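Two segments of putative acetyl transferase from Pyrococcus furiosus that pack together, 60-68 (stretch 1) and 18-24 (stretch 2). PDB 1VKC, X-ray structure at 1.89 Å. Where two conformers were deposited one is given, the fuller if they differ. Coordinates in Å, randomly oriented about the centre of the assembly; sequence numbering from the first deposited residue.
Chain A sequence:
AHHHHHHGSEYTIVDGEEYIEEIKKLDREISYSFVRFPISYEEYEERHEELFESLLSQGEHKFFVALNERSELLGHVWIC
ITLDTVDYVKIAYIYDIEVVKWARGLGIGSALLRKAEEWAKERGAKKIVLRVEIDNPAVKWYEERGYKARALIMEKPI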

# COMPACT_ATOMS: atom_id res chain seq x y z
N GLU A 60 -3.71 -19.47 20.31
CA GLU A 60 -4.76 -20.09 19.52
C GLU A 60 -5.43 -19.01 18.65
O GLU A 60 -6.14 -18.15 19.17
CB GLU A 60 -5.81 -20.74 20.44
CG GLU A 60 -6.96 -21.44 19.73
CD GLU A 60 -8.20 -21.59 20.59
OE1 GLU A 60 -9.30 -21.71 20.03
OE2 GLU A 60 -8.08 -21.59 21.84
N HIS A 61 -5.20 -19.07 17.34
CA HIS A 61 -5.66 -18.03 16.40
C HIS A 61 -6.89 -18.48 15.60
O HIS A 61 -7.06 -19.67 15.30
CB HIS A 61 -4.53 -17.62 15.45
CG HIS A 61 -4.23 -18.63 14.38
ND1 HIS A 61 -3.14 -19.47 14.42
CD2 HIS A 61 -4.89 -18.93 13.23
CE1 HIS A 61 -3.14 -20.24 13.35
NE2 HIS A 61 -4.19 -19.94 12.61
N LYS A 62 -7.75 -17.52 15.27
CA LYS A 62 -8.91 -17.77 14.42
C LYS A 62 -9.08 -16.60 13.47
O LYS A 62 -9.00 -15.45 13.87
CB LYS A 62 -10.17 -17.90 15.27
CG LYS A 62 -11.46 -18.09 14.51
CD LYS A 62 -11.55 -19.46 13.88
CE LYS A 62 -12.88 -19.65 13.18
NZ LYS A 62 -12.98 -21.01 12.57
N PHE A 63 -9.30 -16.91 12.21
CA PHE A 63 -9.60 -15.92 11.21
C PHE A 63 -10.98 -16.17 10.67
O PHE A 63 -11.35 -17.32 10.40
CB PHE A 63 -8.62 -16.03 10.05
CG PHE A 63 -7.23 -15.63 10.38
CD1 PHE A 63 -6.81 -14.32 10.22
CD2 PHE A 63 -6.30 -16.58 10.77
CE1 PHE A 63 -5.52 -13.95 10.49
CE2 PHE A 63 -5.00 -16.21 11.05
CZ PHE A 63 -4.60 -14.89 10.90
N PHE A 64 -11.76 -15.10 10.49
CA PHE A 64 -12.96 -15.13 9.64
C PHE A 64 -12.74 -14.20 8.45
O PHE A 64 -12.15 -13.13 8.61
CB PHE A 64 -14.20 -14.70 10.38
CG PHE A 64 -14.65 -15.66 11.43
CD1 PHE A 64 -15.37 -16.81 11.07
CD2 PHE A 64 -14.38 -15.43 12.77
CE1 PHE A 64 -15.81 -17.72 12.05
CE2 PHE A 64 -14.81 -16.34 13.75
CZ PHE A 64 -15.54 -17.48 13.37
N VAL A 65 -13.24 -14.59 7.29
CA VAL A 65 -13.18 -13.72 6.12
C VAL A 65 -14.57 -13.48 5.55
O VAL A 65 -15.46 -14.33 5.65
CB VAL A 65 -12.23 -14.28 5.02
CG1 VAL A 65 -10.79 -14.29 5.53
CG2 VAL A 65 -12.65 -15.67 4.56
N ALA A 66 -14.74 -12.30 4.95
CA ALA A 66 -15.92 -11.96 4.18
C ALA A 66 -15.54 -12.14 2.72
O ALA A 66 -14.55 -11.56 2.26
CB ALA A 66 -16.33 -10.53 4.44
N LEU A 67 -16.32 -12.94 1.99
CA LEU A 67 -16.00 -13.29 0.59
C LEU A 67 -17.17 -12.89 -0.29
O LEU A 67 -18.30 -13.21 0.03
CB LEU A 67 -15.76 -14.79 0.46
CG LEU A 67 -14.60 -15.40 1.23
CD1 LEU A 67 -14.53 -16.89 0.97
CD2 LEU A 67 -13.28 -14.73 0.89
N ASN A 68 -16.89 -12.20 -1.40
CA ASN A 68 -17.96 -11.89 -2.36
C ASN A 68 -18.29 -13.12 -3.23
O ASN A 68 -17.71 -14.19 -3.03
CB ASN A 68 -17.63 -10.66 -3.21
CG ASN A 68 -16.52 -10.90 -4.22
OD1 ASN A 68 -15.98 -12.00 -4.35
ND2 ASN A 68 -16.16 -9.84 -4.94
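Stretch 2, residues 18-24: EYIEEIK

Stretch 2 lays the first turn of a helix across one face of an extended strand, and the contact is apolar packing of side chains, with no hydrogen bond passing between the two segments. The backbone torsions establish both conformations. From His61 to Leu67 phi runs between -140° and -100° and psi between 125° and 150°, the values of a regular β-strand. In stretch 2, residues 20 to 24 have phi from -68° to -54° and psi from -50° to -38°, which is helical, and the helix continues later in the chain. Tyr19, at -108/14, occupies the N-cap position; its carbonyl O accepts the hydrogen bond of Ile23 N at 2.9 Å, as an N-cap residue's commonly does, and Lys24 N to Ile20 O, at 2.8 Å, continues the same i to i+4 pattern.

The two axes approach to 10.5 Å and their N-to-C directions differ by 79°, so the helix runs nearly crosswise to the strand, neither parallel nor antiparallel to it. The backbones themselves stay well apart: Phe63 CA lies 8.0 Å from Ile20 CA, and Val65 CA 7.8 Å from Tyr19 CA. Side chains fill the space between, burying 338 Å² when both sides are summed.

The alternation of the strand decides which residues take part. His61, Phe63, Val65 and Leu67 direct their CA-to-CB bonds toward the helix segment, whereas that of Phe64 points away and Lys62 and Ala66 are out of reach. On the other side the contact falls to Tyr19, Ile20 and Ile23. Tyr19 and Ile23 point toward the strand; Ile20 starts sideways, but the end of its side chain comes nearer.

Phe63, with chi1 in the m well, meets both isoleucines. Its CE2 is 3.8 Å from Ile20 CG1 and its CD1 is 3.7 Å from Ile23 CD1. Ile20 CG1 also makes a CH-pi contact, 4.2 Å from the centroid of the Phe63 ring and 29° off the ring normal, which places it off-centre. Two residues farther along the strand, Val65 bridges Ile23 and Tyr19: Val65 CG1 reaches Ile23 CD1 at 3.7 Å, and Val65 CG2 reaches Tyr19 CD2 at 4.0 Å. Ile23 CD1 therefore touches both Phe63 and Val65.

Leu67 completes the row against the tyrosine ring. Its CD2 lies over one face, 3.9 Å from the centroid of the Tyr19 ring and 27° off the normal, a CH-pi geometry, and the same Leu67 CD2 is 3.5 Å from Tyr19 CZ. The Tyr19 OH comes within 3.3 Å of Leu67 CD1, yet this carbon offers it no hydrogen bond; the hydroxyl is satisfied elsewhere in the structure. At the other end of the row, His61 contributes little, its NE2 standing 4.5 Å from Ile20 CD1.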

# COMPACT_ATOMS: atom_id res chain seq x y z
N GLU A 18 -7.65 -20.74 5.07
CA GLU A 18 -7.16 -20.86 3.69
C GLU A 18 -6.72 -19.53 3.05
O GLU A 18 -6.05 -19.53 2.01
CB GLU A 18 -8.25 -21.48 2.80
N TYR A 19 -7.09 -18.41 3.67
CA TYR A 19 -6.84 -17.07 3.12
C TYR A 19 -5.76 -16.29 3.87
O TYR A 19 -5.64 -15.08 3.68
CB TYR A 19 -8.14 -16.25 3.15
CG TYR A 19 -9.15 -16.63 2.10
CD1 TYR A 19 -9.19 -15.96 0.87
CD2 TYR A 19 -10.07 -17.67 2.32
CE1 TYR A 19 -10.12 -16.31 -0.11
CE2 TYR A 19 -11.01 -18.03 1.34
CZ TYR A 19 -11.03 -17.33 0.12
OH TYR A 19 -11.94 -17.66 -0.86
N ILE A 20 -4.97 -16.95 4.71
CA ILE A 20 -3.99 -16.24 5.56
C ILE A 20 -2.98 -15.42 4.72
O ILE A 20 -2.69 -14.27 5.02
CB ILE A 20 -3.25 -17.19 6.55
CG1 ILE A 20 -4.21 -17.72 7.61
CG2 ILE A 20 -2.11 -16.46 7.26
CD1 ILE A 20 -3.75 -19.01 8.25
N GLU A 21 -2.50 -15.99 3.63
CA GLU A 21 -1.54 -15.27 2.79
C GLU A 21 -2.16 -13.98 2.23
O GLU A 21 -1.53 -12.92 2.26
CB GLU A 21 -1.03 -16.16 1.65
N GLU A 22 -3.41 -14.07 1.76
CA GLU A 22 -4.11 -12.88 1.21
C GLU A 22 -4.42 -11.85 2.28
O GLU A 22 -4.30 -10.65 2.04
CB GLU A 22 -5.38 -13.29 0.48
CG GLU A 22 -5.11 -13.95 -0.86
CD GLU A 22 -6.36 -14.52 -1.49
OE1 GLU A 22 -7.46 -13.93 -1.30
OE2 GLU A 22 -6.24 -15.55 -2.20
N ILE A 23 -4.78 -12.33 3.47
CA ILE A 23 -4.99 -11.46 4.64
C ILE A 23 -3.70 -10.72 4.98
O ILE A 23 -3.69 -9.52 5.16
CB ILE A 23 -5.45 -12.31 5.85
CG1 ILE A 23 -6.84 -12.91 5.59
CG2 ILE A 23 -5.45 -11.47 7.13
CD1 ILE A 23 -7.24 -14.01 6.58
N LYS A 24 -2.61 -11.47 5.07
CA LYS A 24 -1.30 -10.90 5.38
C LYS A 24 -0.95 -9.75 4.40
O LYS A 24 -0.53 -8.69 4.81
CB LYS A 24 -0.23 -12.00 5.35
CG LYS A 24 1.16 -11.57 5.81
CD LYS A 24 2.18 -12.67 5.59